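Local coordinates for lipoprotein (PDB 4JG9) that is of unknown function but, as a putative lipoprotein of an uncharacterised domain family, may bind lipids, at residues 43-48 / 107-112; 53-58 / 154-159; 74-79 / 93-98; 118-123 / 145-150. One frame throughout, in Å; residues are numbered along the deposited sequence.

Contact 1: 43-48 / 107-112; sequences SFFHLS and IALKQG
Phe45 meets Ile107 and Leu109 because its CG stands anti to the backbone N (chi1 168°), which sets CG on the way to strand 102-110, where the ring reaches. On the strand, Ile107 keeps CG1 anti to its carbonyl carbon, and an extended second torsion (chi2 -173°) carries CD1 on to the loop. There CD1 comes within 3.5 Å of Phe45 CB, at the root of the aromatic side chain. The other branch works further out: Ile107 CG2 lies 4.3 Å from the centroid of the Phe45 ring, 30° off its normal, an off-centre CH-pi contact. Leu109 and Phe45 approach tip to tip, with Leu109 CD1 3.6 Å from Phe45 CZ. One ring thus spans two strand residues that point to the same side, while Ala108 between them points away. Two longer contacts flank it. Phe44 CE1 is 4.0 Å from Ile107 CD1, and Leu47 CD2 is 4.4 Å from Leu109 CD2. Every contact between the segments is carbon to carbon; the backbone of the strand pairs instead within its sheet, Ile107 with Asn158 and Leu109 with Val156. Pro116 and Tyr160 also touch Phe45. The loop before strand 60-63 thus packs its aromatic side chain on the Ile107 and Leu109 side of strand 102-110, in an all-beta domain of two antiparallel sheets.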
loop_
_atom_site.group_PDB
_atom_site.type_symbol
_atom_site.label_atom_id
_atom_site.label_comp_id
_atom_site.label_asym_id
_atom_site.label_seq_id
_atom_site.Cartn_x
_atom_site.Cartn_y
_atom_site.Cartn_z
ATOM N N SER A 43 5.220 7.722 5.717
ATOM C CA SER A 43 6.239 8.732 5.998
ATOM C C SER A 43 7.214 8.322 7.100
ATOM O O SER A 43 8.295 8.892 7.201
ATOM C CB SER A 43 5.589 10.055 6.363
ATOM O OG SER A 43 4.945 9.939 7.615
ATOM N N PHE A 44 6.826 7.362 7.937
ATOM C CA PHE A 44 7.709 6.906 9.015
ATOM C C PHE A 44 8.675 5.837 8.548
ATOM O O PHE A 44 9.517 5.378 9.319
ATOM C CB PHE A 44 6.933 6.449 10.267
ATOM C CG PHE A 44 5.851 5.436 9.989
ATOM C CD1 PHE A 44 6.141 4.074 9.957
ATOM C CD2 PHE A 44 4.536 5.849 9.770
ATOM C CE1 PHE A 44 5.128 3.122 9.712
ATOM C CE2 PHE A 44 3.524 4.920 9.527
ATOM C CZ PHE A 44 3.817 3.549 9.501
ATOM N N PHE A 45 8.607 5.473 7.279
ATOM C CA PHE A 45 9.539 4.496 6.762
ATOM C C PHE A 45 10.714 5.156 6.072
ATOM O O PHE A 45 10.544 6.002 5.209
ATOM C CB PHE A 45 8.875 3.544 5.779
ATOM C CG PHE A 45 9.856 2.709 5.017
ATOM C CD1 PHE A 45 10.410 1.585 5.584
ATOM C CD2 PHE A 45 10.245 3.066 3.746
ATOM C CE1 PHE A 45 11.321 0.820 4.894
ATOM C CE2 PHE A 45 11.158 2.307 3.048
ATOM C CZ PHE A 45 11.695 1.182 3.624
ATOM N N HIS A 46 11.911 4.748 6.463
ATOM C CA HIS A 46 13.128 5.240 5.853
ATOM C C HIS A 46 13.979 4.056 5.459
ATOM O O HIS A 46 13.990 3.040 6.133
ATOM C CB HIS A 46 13.899 6.139 6.814
ATOM C CG HIS A 46 13.065 7.211 7.436
ATOM N ND1 HIS A 46 12.600 8.297 6.728
ATOM C CD2 HIS A 46 12.614 7.367 8.703
ATOM C CE1 HIS A 46 11.895 9.073 7.531
ATOM N NE2 HIS A 46 11.888 8.531 8.734
ATOM N N LEU A 47 14.699 4.196 4.361
ATOM C CA LEU A 47 15.541 3.127 3.863
ATOM C C LEU A 47 16.652 2.775 4.839
ATOM O O LEU A 47 17.160 1.666 4.839
ATOM C CB LEU A 47 16.110 3.474 2.494
ATOM C CG LEU A 47 15.188 3.110 1.338
ATOM C CD1 LEU A 47 15.831 3.448 0.008
ATOM C CD2 LEU A 47 14.847 1.635 1.395
ATOM N N SER A 48 17.063 3.735 5.646
ATOM C CA SER A 48 18.179 3.488 6.549
ATOM C C SER A 48 17.982 2.264 7.441
ATOM O O SER A 48 18.961 1.750 7.970
ATOM C CB SER A 48 18.476 4.715 7.412
ATOM O OG SER A 48 17.351 5.079 8.196
ATOM N N ILE A 107 6.286 -3.304 7.436
ATOM C CA ILE A 107 6.714 -2.883 6.113
ATOM C C ILE A 107 7.814 -3.818 5.632
ATOM O O ILE A 107 8.886 -3.870 6.235
ATOM C CB ILE A 107 7.272 -1.463 6.155
ATOM C CG1 ILE A 107 6.215 -0.493 6.708
ATOM C CG2 ILE A 107 7.763 -1.040 4.781
ATOM C CD1 ILE A 107 6.633 0.963 6.636
ATOM N N ALA A 108 7.564 -4.525 4.534
ATOM C CA ALA A 108 8.472 -5.569 4.058
ATOM C C ALA A 108 9.269 -5.142 2.834
ATOM O O ALA A 108 8.790 -4.360 1.990
ATOM C CB ALA A 108 7.694 -6.835 3.750
ATOM N N LEU A 109 10.500 -5.626 2.755
ATOM C CA LEU A 109 11.304 -5.459 1.546
ATOM C C LEU A 109 12.020 -6.748 1.218
ATOM O O LEU A 109 12.590 -7.406 2.096
ATOM C CB LEU A 109 12.331 -4.340 1.700
ATOM C CG LEU A 109 11.720 -2.939 1.749
ATOM C CD1 LEU A 109 11.706 -2.413 3.175
ATOM C CD2 LEU A 109 12.449 -1.995 0.799
ATOM N N LYS A 110 12.001 -7.104 -0.055
ATOM C CA LYS A 110 12.714 -8.274 -0.496
ATOM C C LYS A 110 14.199 -7.962 -0.516
ATOM O O LYS A 110 14.607 -6.797 -0.599
ATOM C CB LYS A 110 12.246 -8.699 -1.891
ATOM C CG LYS A 110 12.631 -10.122 -2.239
ATOM C CD LYS A 110 12.056 -10.551 -3.558
ATOM C CE LYS A 110 12.411 -12.010 -3.788
ATOM N NZ LYS A 110 11.914 -12.516 -5.091
ATOM N N GLN A 111 15.008 -9.008 -0.418
ATOM C CA GLN A 111 16.444 -8.862 -0.542
ATOM C C GLN A 111 16.762 -8.225 -1.879
ATOM O O GLN A 111 16.205 -8.626 -2.903
ATOM C CB GLN A 111 17.112 -10.216 -0.449
ATOM C CG GLN A 111 18.595 -10.140 -0.359
ATOM C CD GLN A 111 19.200 -11.510 -0.236
ATOM O OE1 GLN A 111 18.558 -12.507 -0.564
ATOM N NE2 GLN A 111 20.430 -11.576 0.254
ATOM N N GLY A 112 17.594 -7.189 -1.861
ATOM C CA GLY A 112 17.985 -6.508 -3.084
ATOM C C GLY A 112 16.980 -5.486 -3.600
ATOM O O GLY A 112 17.129 -4.954 -4.697
#

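Contact 2: 53-58 / 154-159; sequences VNWEET and LWVLNI
Trp55 brings the six-membered part of its indole to the side chains of Leu154 and Val156 and to the backbone from Leu154 to Val156, and this is the tight part of the contact. Its CH2 is 3.6 Å from Val156 N, and its CZ3 equally 3.6 Å from Leu154 O. The same CH2 touches Val156 CG1 at 3.7 Å, the two side chains crossing at about a right angle. Leu154 instead slides past the indole in the opposite direction, its CB 3.8 Å from Trp55 CE3. Val53 CG1 sits 3.5 Å above one face of the Trp55 ring, offset toward the rim, and its sister methyl CG2 reaches Val156 CG2. Trp55 is the centre of an inverse gamma turn, closed by the bond from Glu56 N to Asn54 O; the loop bends over the side of strand 153-161 that carries Leu154 and Val156, whereas Trp155 points away. The backbone also takes part: Leu154 CD1 packs 3.4 Å from Trp55 O. Beyond this point the fit slackens toward solvent. Leu154 CD2 is 4.1 Å from Glu57 N and as far as 4.5 Å from Glu57 CB. Both glutamates are exposed, and the carboxylate of Glu57 leads away from the strand to a long, weak ion pair with Lys69. Gln111, just past the end of strand 102-110, touches Trp55, and Thr172 of strand 164-173 touches Leu154.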
loop_
_atom_site.group_PDB
_atom_site.type_symbol
_atom_site.label_atom_id
_atom_site.label_comp_id
_atom_site.label_asym_id
_atom_site.label_seq_id
_atom_site.Cartn_x
_atom_site.Cartn_y
_atom_site.Cartn_z
ATOM N N VAL A 53 21.092 -4.923 8.058
ATOM C CA VAL A 53 20.328 -6.148 7.963
ATOM C C VAL A 53 21.255 -7.289 7.578
ATOM O O VAL A 53 22.063 -7.168 6.661
ATOM C CB VAL A 53 19.160 -6.020 6.956
ATOM C CG1 VAL A 53 18.549 -7.385 6.636
ATOM C CG2 VAL A 53 18.102 -5.055 7.495
ATOM N N ASN A 54 21.148 -8.392 8.297
ATOM C CA ASN A 54 21.928 -9.556 7.966
ATOM C C ASN A 54 20.989 -10.397 7.144
ATOM O O ASN A 54 19.983 -10.875 7.641
ATOM C CB ASN A 54 22.341 -10.285 9.238
ATOM C CG ASN A 54 23.240 -11.472 8.968
ATOM O OD1 ASN A 54 23.774 -11.627 7.873
ATOM N ND2 ASN A 54 23.409 -12.321 9.972
ATOM N N TRP A 55 21.315 -10.583 5.875
ATOM C CA TRP A 55 20.394 -11.257 4.986
ATOM C C TRP A 55 20.480 -12.762 5.068
ATOM O O TRP A 55 20.937 -13.434 4.161
ATOM C CB TRP A 55 20.544 -10.741 3.559
ATOM C CG TRP A 55 19.857 -9.432 3.387
ATOM C CD1 TRP A 55 20.421 -8.201 3.441
ATOM C CD2 TRP A 55 18.461 -9.224 3.176
ATOM N NE1 TRP A 55 19.469 -7.238 3.262
ATOM C CE2 TRP A 55 18.255 -7.843 3.095
ATOM C CE3 TRP A 55 17.366 -10.074 3.042
ATOM C CZ2 TRP A 55 17.004 -7.292 2.887
ATOM C CZ3 TRP A 55 16.131 -9.527 2.834
ATOM C CH2 TRP A 55 15.956 -8.152 2.756
ATOM N N GLU A 56 20.017 -13.264 6.199
ATOM C CA GLU A 56 19.946 -14.677 6.464
ATOM C C GLU A 56 18.671 -14.894 7.248
ATOM O O GLU A 56 18.272 -14.039 8.022
ATOM C CB GLU A 56 21.152 -15.093 7.293
ATOM C CG GLU A 56 21.346 -16.586 7.433
ATOM C CD GLU A 56 22.603 -16.931 8.203
ATOM O OE1 GLU A 56 23.551 -16.130 8.190
ATOM O OE2 GLU A 56 22.641 -18.004 8.825
ATOM N N GLU A 57 18.037 -16.041 7.062
ATOM C CA GLU A 57 16.812 -16.353 7.782
ATOM C C GLU A 57 17.078 -16.293 9.278
ATOM O O GLU A 57 18.107 -16.789 9.742
ATOM C CB GLU A 57 16.316 -17.744 7.407
ATOM C CG GLU A 57 15.086 -18.185 8.168
ATOM C CD GLU A 57 14.652 -19.594 7.809
ATOM O OE1 GLU A 57 13.444 -19.814 7.576
ATOM O OE2 GLU A 57 15.523 -20.491 7.775
ATOM N N THR A 58 16.187 -15.637 10.015
ATOM C CA THR A 58 16.283 -15.568 11.471
ATOM C C THR A 58 16.120 -16.978 12.051
ATOM O O THR A 58 15.221 -17.720 11.647
ATOM C CB THR A 58 15.198 -14.644 12.053
ATOM O OG1 THR A 58 15.423 -13.304 11.610
ATOM C CG2 THR A 58 15.245 -14.649 13.550
ATOM N N LEU A 154 14.281 -14.205 0.438
ATOM C CA LEU A 154 14.388 -13.591 1.752
ATOM C C LEU A 154 13.720 -12.212 1.749
ATOM O O LEU A 154 13.827 -11.435 0.783
ATOM C CB LEU A 154 15.854 -13.478 2.174
ATOM C CG LEU A 154 16.643 -14.792 2.357
ATOM C CD1 LEU A 154 18.124 -14.539 2.591
ATOM C CD2 LEU A 154 16.074 -15.581 3.517
ATOM N N TRP A 155 13.002 -11.942 2.834
ATOM C CA TRP A 155 12.294 -10.694 3.046
ATOM C C TRP A 155 12.627 -10.202 4.438
ATOM O O TRP A 155 12.643 -10.989 5.385
ATOM C CB TRP A 155 10.781 -10.915 2.959
ATOM C CG TRP A 155 10.293 -11.229 1.574
ATOM C CD1 TRP A 155 10.310 -12.446 0.957
ATOM C CD2 TRP A 155 9.714 -10.309 0.634
ATOM N NE1 TRP A 155 9.782 -12.338 -0.313
ATOM C CE2 TRP A 155 9.411 -11.037 -0.532
ATOM C CE3 TRP A 155 9.430 -8.939 0.669
ATOM C CZ2 TRP A 155 8.828 -10.443 -1.655
ATOM C CZ3 TRP A 155 8.853 -8.343 -0.452
ATOM C CH2 TRP A 155 8.560 -9.092 -1.596
ATOM N N VAL A 156 12.895 -8.907 4.569
ATOM C CA VAL A 156 13.040 -8.310 5.886
ATOM C C VAL A 156 11.706 -7.707 6.315
ATOM O O VAL A 156 11.008 -7.067 5.516
ATOM C CB VAL A 156 14.169 -7.256 5.947
ATOM C CG1 VAL A 156 13.885 -6.086 4.990
ATOM C CG2 VAL A 156 14.372 -6.760 7.394
ATOM N N LEU A 157 11.339 -7.938 7.567
ATOM C CA LEU A 157 10.099 -7.401 8.101
ATOM C C LEU A 157 10.392 -6.261 9.074
ATOM O O LEU A 157 10.880 -6.503 10.175
ATOM C CB LEU A 157 9.343 -8.508 8.819
ATOM C CG LEU A 157 8.320 -9.320 8.031
ATOM C CD1 LEU A 157 8.842 -9.705 6.681
ATOM C CD2 LEU A 157 7.951 -10.569 8.825
ATOM N N ASN A 158 10.105 -5.026 8.668
ATOM C CA ASN A 158 10.323 -3.869 9.544
ATOM C C ASN A 158 9.074 -3.568 10.351
ATOM O O ASN A 158 7.996 -3.404 9.791
ATOM C CB ASN A 158 10.737 -2.646 8.737
ATOM C CG ASN A 158 11.940 -2.912 7.877
ATOM O OD1 ASN A 158 13.065 -2.990 8.379
ATOM N ND2 ASN A 158 11.714 -3.074 6.567
ATOM N N ILE A 159 9.215 -3.527 11.670
ATOM C CA ILE A 159 8.057 -3.470 12.550
ATOM C C ILE A 159 7.998 -2.136 13.293
ATOM O O ILE A 159 8.999 -1.674 13.854
ATOM C CB ILE A 159 8.060 -4.647 13.554
ATOM C CG1 ILE A 159 8.039 -5.989 12.816
ATOM C CG2 ILE A 159 6.891 -4.562 14.518
ATOM C CD1 ILE A 159 8.886 -7.032 13.514
#

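Contact 3: 74-79 / 93-98; sequences KIAMAD and YFLDPE
Ala76 and Tyr93 form an antiparallel hydrogen-bonded pair, the paired core of this hairpin. Tyr93 N gives a 2.7 Å bond to Ala76 O (161° at the hydrogen), and Ala76 N returns one of 3.1 Å to Tyr93 O. One residue on, Ile75 faces Phe94 as a non-hydrogen-bonded pair, with Ile75 CA making a CA-H...O contact to Tyr93 O. Their side chains lie side by side, pointing the same way, and Ile75 CD1 is 3.7 Å from Phe94 CE1. Tyr93 instead shares the other face with Ala76; its ring turns an edge to the opposing backbone, Ala78 N lying near the ring plane 3.9 Å from CE1. Past the paired residues Lys74 O accepts from Asp96 N at 2.9 Å (149°), in the carbonyl plane on a lone pair, and from Leu95 N more weakly. A second shell surrounds this end and may help to position it. Asp96 OD1 takes Glu98 N in an Asx turn, its OD2 bonds Tyr166, and Lys74, whose NZ makes a salt bridge with Asp167, has a cation-pi contact with Tyr166. Lys74 and Ile75 together face Ile71 as a classic beta bulge. The chemistry implies a hairpin held by backbone bonds, one face lined with apolar groups, where charged groups with outside partners gather at the Lys74 end.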
loop_
_atom_site.group_PDB
_atom_site.type_symbol
_atom_site.label_atom_id
_atom_site.label_comp_id
_atom_site.label_asym_id
_atom_site.label_seq_id
_atom_site.Cartn_x
_atom_site.Cartn_y
_atom_site.Cartn_z
ATOM N N LYS A 74 11.216 -10.085 22.676
ATOM C CA LYS A 74 10.603 -8.893 22.116
ATOM C C LYS A 74 9.373 -9.226 21.297
ATOM O O LYS A 74 8.259 -9.174 21.792
ATOM C CB LYS A 74 11.612 -8.115 21.283
ATOM C CG LYS A 74 12.773 -7.585 22.100
ATOM C CD LYS A 74 13.570 -6.546 21.338
ATOM C CE LYS A 74 12.796 -5.251 21.196
ATOM N NZ LYS A 74 13.589 -4.228 20.467
ATOM N N ILE A 75 9.587 -9.572 20.039
ATOM C CA ILE A 75 8.493 -9.940 19.167
ATOM C C ILE A 75 8.878 -11.106 18.270
ATOM O O ILE A 75 10.001 -11.197 17.813
ATOM C CB ILE A 75 8.027 -8.731 18.336
ATOM C CG1 ILE A 75 6.686 -9.017 17.670
ATOM C CG2 ILE A 75 9.082 -8.338 17.320
ATOM C CD1 ILE A 75 6.001 -7.782 17.138
ATOM N N ALA A 76 7.931 -11.991 18.011
ATOM C CA ALA A 76 8.176 -13.138 17.157
ATOM C C ALA A 76 6.879 -13.636 16.551
ATOM O O ALA A 76 5.794 -13.291 17.031
ATOM C CB ALA A 76 8.857 -14.252 17.953
HETATM N N MSE A 77 6.993 -14.437 15.493
HETATM C CA MSE A 77 5.836 -15.110 14.919
HETATM C C MSE A 77 6.003 -16.613 15.060
HETATM O O MSE A 77 7.116 -17.102 15.274
HETATM C CB MSE A 77 5.658 -14.743 13.451
HETATM C CG MSE A 77 6.910 -14.953 12.618
HETATM SE SE MSE A 77 6.613 -14.653 10.683
HETATM C CE MSE A 77 6.397 -16.539 10.248
ATOM N N ALA A 78 4.900 -17.347 14.954
ATOM C CA ALA A 78 4.980 -18.797 14.964
ATOM C C ALA A 78 5.857 -19.246 13.804
ATOM O O ALA A 78 5.770 -18.698 12.694
ATOM C CB ALA A 78 3.595 -19.403 14.847
ATOM N N ASP A 79 6.701 -20.243 14.055
ATOM C CA ASP A 79 7.551 -20.757 13.002
ATOM C C ASP A 79 6.675 -21.548 12.048
ATOM O O ASP A 79 6.551 -22.763 12.152
ATOM C CB ASP A 79 8.666 -21.633 13.540
ATOM C CG ASP A 79 9.721 -21.926 12.484
ATOM O OD1 ASP A 79 9.485 -21.601 11.296
ATOM O OD2 ASP A 79 10.767 -22.509 12.835
ATOM N N TYR A 93 3.481 -13.049 18.436
ATOM C CA TYR A 93 3.652 -13.070 19.884
ATOM C C TYR A 93 4.426 -11.854 20.369
ATOM O O TYR A 93 5.523 -11.558 19.862
ATOM C CB TYR A 93 4.389 -14.346 20.307
ATOM C CG TYR A 93 3.656 -15.624 19.984
ATOM C CD1 TYR A 93 3.780 -16.221 18.736
ATOM C CD2 TYR A 93 2.854 -16.250 20.932
ATOM C CE1 TYR A 93 3.116 -17.408 18.436
ATOM C CE2 TYR A 93 2.185 -17.431 20.643
ATOM C CZ TYR A 93 2.322 -18.008 19.395
ATOM O OH TYR A 93 1.662 -19.182 19.095
ATOM N N PHE A 94 3.868 -11.175 21.372
ATOM C CA PHE A 94 4.468 -9.965 21.922
ATOM C C PHE A 94 5.142 -10.270 23.242
ATOM O O PHE A 94 4.531 -10.142 24.303
ATOM C CB PHE A 94 3.407 -8.873 22.063
ATOM C CG PHE A 94 2.635 -8.652 20.802
ATOM C CD1 PHE A 94 3.230 -8.038 19.716
ATOM C CD2 PHE A 94 1.334 -9.101 20.684
ATOM C CE1 PHE A 94 2.540 -7.861 18.547
ATOM C CE2 PHE A 94 0.637 -8.925 19.517
ATOM C CZ PHE A 94 1.240 -8.304 18.446
ATOM N N LEU A 95 6.405 -10.681 23.147
ATOM C CA LEU A 95 7.175 -11.205 24.262
ATOM C C LEU A 95 7.629 -10.107 25.198
ATOM O O LEU A 95 7.781 -10.323 26.404
ATOM C CB LEU A 95 8.394 -11.967 23.734
ATOM C CG LEU A 95 8.104 -12.914 22.561
ATOM C CD1 LEU A 95 9.390 -13.471 21.988
ATOM C CD2 LEU A 95 7.200 -14.061 23.015
ATOM N N ASP A 96 7.847 -8.927 24.634
ATOM C CA ASP A 96 8.305 -7.781 25.405
ATOM C C ASP A 96 7.267 -7.400 26.477
ATOM O O ASP A 96 6.123 -7.034 26.156
ATOM C CB ASP A 96 8.573 -6.623 24.447
ATOM C CG ASP A 96 9.201 -5.424 25.121
ATOM O OD1 ASP A 96 9.270 -5.379 26.369
ATOM O OD2 ASP A 96 9.627 -4.508 24.383
ATOM N N PRO A 97 7.664 -7.505 27.761
ATOM C CA PRO A 97 6.787 -7.154 28.884
ATOM C C PRO A 97 6.498 -5.658 28.919
ATOM O O PRO A 97 5.582 -5.232 29.623
ATOM C CB PRO A 97 7.596 -7.574 30.119
ATOM C CG PRO A 97 9.001 -7.614 29.670
ATOM C CD PRO A 97 8.961 -8.031 28.221
ATOM N N GLU A 98 7.278 -4.876 28.178
ATOM C CA GLU A 98 7.018 -3.443 28.066
ATOM C C GLU A 98 6.743 -3.034 26.609
ATOM O O GLU A 98 7.199 -1.989 26.150
ATOM C CB GLU A 98 8.175 -2.638 28.660
ATOM C CG GLU A 98 8.111 -2.534 30.176
ATOM C CD GLU A 98 9.409 -2.047 30.787
ATOM O OE1 GLU A 98 9.975 -1.053 30.284
ATOM O OE2 GLU A 98 9.864 -2.660 31.773
#

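Contact 4: 118-123 / 145-150; sequences PLLFQQ and LTMSLP
Phe121 N donates to Thr146 O over 3.0 Å in an almost straight bond (176° at the hydrogen), and Thr146 N in turn donates to Gln122 OE1 at 3.1 Å (167°). Both polar groups of Thr146's backbone are therefore engaged from segment 118-123, one by main chain and the other by a side-chain amide. The bend of Gln122 at chi2 (-64°) sets CD back toward the strand, and the amide there offers OE1 to Thr146 N while NE2 lies 3.6 Å from Leu145 CD2. A third link, Ser148 N to Leu119 O, is long and weak, though Met147 CA approaches that oxygen to 3.4 Å in a CA-H...O contact. Apolar packing surrounds these bonds. Leu119 lies alongside both Met147 (a selenomethionine) and Leu149: its CD1 meets Met147 CG at 4.0 Å, while its CD2 meets Leu149 CD1 at 3.8 Å. Leu120 crosses Leu145 obliquely, CD2 against CB. Elsewhere Phe121 CD1 sits 3.8 Å from Ser148 CB, and Lys87 makes a cation-pi contact with the Phe121 ring. Asn40 of the second subunit bonds both Ser148 O and Pro118 O, which brings the dimer partner to this junction. Within the chain, strand 142-147 is an outermost strand of its sheet: Leu145 and Met147 bond to strand 88-94, Thr146 to the loop, and Leu119 and Leu145 both pack on Ile106 of strand 102-110 in the other sheet.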
loop_
_atom_site.group_PDB
_atom_site.type_symbol
_atom_site.label_atom_id
_atom_site.label_comp_id
_atom_site.label_asym_id
_atom_site.label_seq_id
_atom_site.Cartn_x
_atom_site.Cartn_y
_atom_site.Cartn_z
ATOM N N PRO A 118 3.398 -3.595 1.724
ATOM C CA PRO A 118 2.624 -4.080 2.857
ATOM C C PRO A 118 2.355 -5.556 2.677
ATOM O O PRO A 118 2.277 -6.014 1.549
ATOM C CB PRO A 118 1.322 -3.295 2.745
ATOM C CG PRO A 118 1.207 -2.966 1.307
ATOM C CD PRO A 118 2.607 -2.718 0.852
ATOM N N LEU A 119 2.215 -6.299 3.760
ATOM C CA LEU A 119 1.823 -7.649 3.622
ATOM C C LEU A 119 0.561 -7.953 4.380
ATOM O O LEU A 119 0.206 -9.113 4.417
ATOM C CB LEU A 119 2.953 -8.610 3.995
ATOM C CG LEU A 119 3.815 -8.326 5.216
ATOM C CD1 LEU A 119 3.004 -8.414 6.493
ATOM C CD2 LEU A 119 4.963 -9.310 5.256
ATOM N N LEU A 120 -0.143 -7.034 4.992
ATOM C CA LEU A 120 -1.324 -7.522 5.681
ATOM C C LEU A 120 -2.550 -7.667 4.775
ATOM O O LEU A 120 -2.876 -6.776 4.013
ATOM C CB LEU A 120 -1.622 -6.700 6.926
ATOM C CG LEU A 120 -0.583 -6.815 8.032
ATOM C CD1 LEU A 120 -0.794 -5.727 9.064
ATOM C CD2 LEU A 120 -0.628 -8.186 8.673
ATOM N N PHE A 121 -3.211 -8.814 4.871
ATOM C CA PHE A 121 -4.451 -9.082 4.162
ATOM C C PHE A 121 -5.419 -9.536 5.227
ATOM O O PHE A 121 -5.618 -10.718 5.440
ATOM C CB PHE A 121 -4.280 -10.169 3.111
ATOM C CG PHE A 121 -3.647 -9.692 1.844
ATOM C CD1 PHE A 121 -2.300 -9.862 1.624
ATOM C CD2 PHE A 121 -4.401 -9.074 0.873
ATOM C CE1 PHE A 121 -1.715 -9.427 0.460
ATOM C CE2 PHE A 121 -3.825 -8.636 -0.297
ATOM C CZ PHE A 121 -2.479 -8.812 -0.503
ATOM N N GLN A 122 -6.004 -8.570 5.911
ATOM C CA GLN A 122 -6.808 -8.828 7.084
ATOM C C GLN A 122 -8.279 -9.105 6.752
ATOM O O GLN A 122 -8.901 -8.401 5.952
ATOM C CB GLN A 122 -6.706 -7.629 8.035
ATOM C CG GLN A 122 -5.338 -7.473 8.698
ATOM C CD GLN A 122 -4.982 -8.666 9.618
ATOM O OE1 GLN A 122 -4.611 -9.743 9.144
ATOM N NE2 GLN A 122 -5.095 -8.464 10.933
ATOM N N GLN A 123 -8.813 -10.147 7.378
ATOM C CA GLN A 123 -10.239 -10.437 7.381
ATOM C C GLN A 123 -10.811 -10.523 5.959
ATOM O O GLN A 123 -11.828 -9.889 5.640
ATOM C CB GLN A 123 -10.973 -9.391 8.223
ATOM C CG GLN A 123 -12.413 -9.755 8.594
ATOM C CD GLN A 123 -13.101 -8.650 9.381
ATOM O OE1 GLN A 123 -12.989 -8.597 10.615
ATOM N NE2 GLN A 123 -13.813 -7.750 8.670
ATOM N N LEU A 145 -2.286 -12.757 12.462
ATOM C CA LEU A 145 -2.166 -11.880 11.311
ATOM C C LEU A 145 -2.104 -12.701 10.033
ATOM O O LEU A 145 -1.327 -13.663 9.926
ATOM C CB LEU A 145 -0.895 -11.042 11.420
ATOM C CG LEU A 145 -0.813 -10.111 12.627
ATOM C CD1 LEU A 145 0.521 -9.370 12.627
ATOM C CD2 LEU A 145 -1.976 -9.143 12.608
ATOM N N THR A 146 -2.909 -12.323 9.053
ATOM C CA THR A 146 -2.880 -13.010 7.773
ATOM C C THR A 146 -1.945 -12.269 6.826
ATOM O O THR A 146 -2.120 -11.068 6.557
ATOM C CB THR A 146 -4.288 -13.140 7.173
ATOM O OG1 THR A 146 -5.126 -13.846 8.097
ATOM C CG2 THR A 146 -4.254 -13.911 5.865
HETATM N N MSE A 147 -0.943 -12.987 6.328
HETATM C CA MSE A 147 0.100 -12.368 5.523
HETATM C C MSE A 147 0.249 -13.034 4.178
HETATM O O MSE A 147 -0.137 -14.191 4.003
HETATM C CB MSE A 147 1.443 -12.459 6.244
HETATM C CG MSE A 147 1.428 -11.952 7.667
HETATM SE SE MSE A 147 3.206 -11.977 8.494
HETATM C CE MSE A 147 3.379 -13.814 8.746
ATOM N N SER A 148 0.853 -12.311 3.241
ATOM C CA SER A 148 1.201 -12.868 1.948
ATOM C C SER A 148 2.399 -12.114 1.372
ATOM O O SER A 148 2.433 -10.888 1.426
ATOM C CB SER A 148 0.001 -12.788 0.998
ATOM O OG SER A 148 0.256 -13.507 -0.202
ATOM N N LEU A 149 3.382 -12.850 0.858
ATOM C CA LEU A 149 4.539 -12.271 0.170
ATOM C C LEU A 149 4.465 -12.600 -1.317
ATOM O O LEU A 149 4.149 -13.734 -1.691
ATOM C CB LEU A 149 5.854 -12.812 0.733
ATOM C CG LEU A 149 6.424 -12.231 2.035
ATOM C CD1 LEU A 149 6.288 -10.716 2.008
ATOM C CD2 LEU A 149 5.763 -12.833 3.258
ATOM N N PRO A 150 4.748 -11.611 -2.173
ATOM C CA PRO A 150 4.560 -11.755 -3.622
ATOM C C PRO A 150 5.518 -12.711 -4.323
ATOM O O PRO A 150 5.169 -13.193 -5.397
ATOM C CB PRO A 150 4.768 -10.329 -4.154
ATOM C CG PRO A 150 5.558 -9.631 -3.103
ATOM C CD PRO A 150 5.154 -10.246 -1.792
#

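Contacts 1 and 4 are buried, contacts 2 and 3 partly so. Contacts 1 and 2 work on neighbouring strands, 102-110 and 153-161; each covers its strand with a loop without hydrogen bonds between the segments, by apolar side chains in contact 1 and also against backbone atoms in contact 2, which ends among exposed glutamates. Contact 3 lies within the other sheet as a regular hairpin, and contact 4 joins that sheet's outer strand 142-147 to the loop after strand 117-118 by a few bonds, one to a glutamine side chain. Met77 meets Met147 between them. Leu119 touches Ala108 and Leu157, tying contact 4 to contacts 1 and 2, and the second subunit reaches contacts 1, 2 and 4.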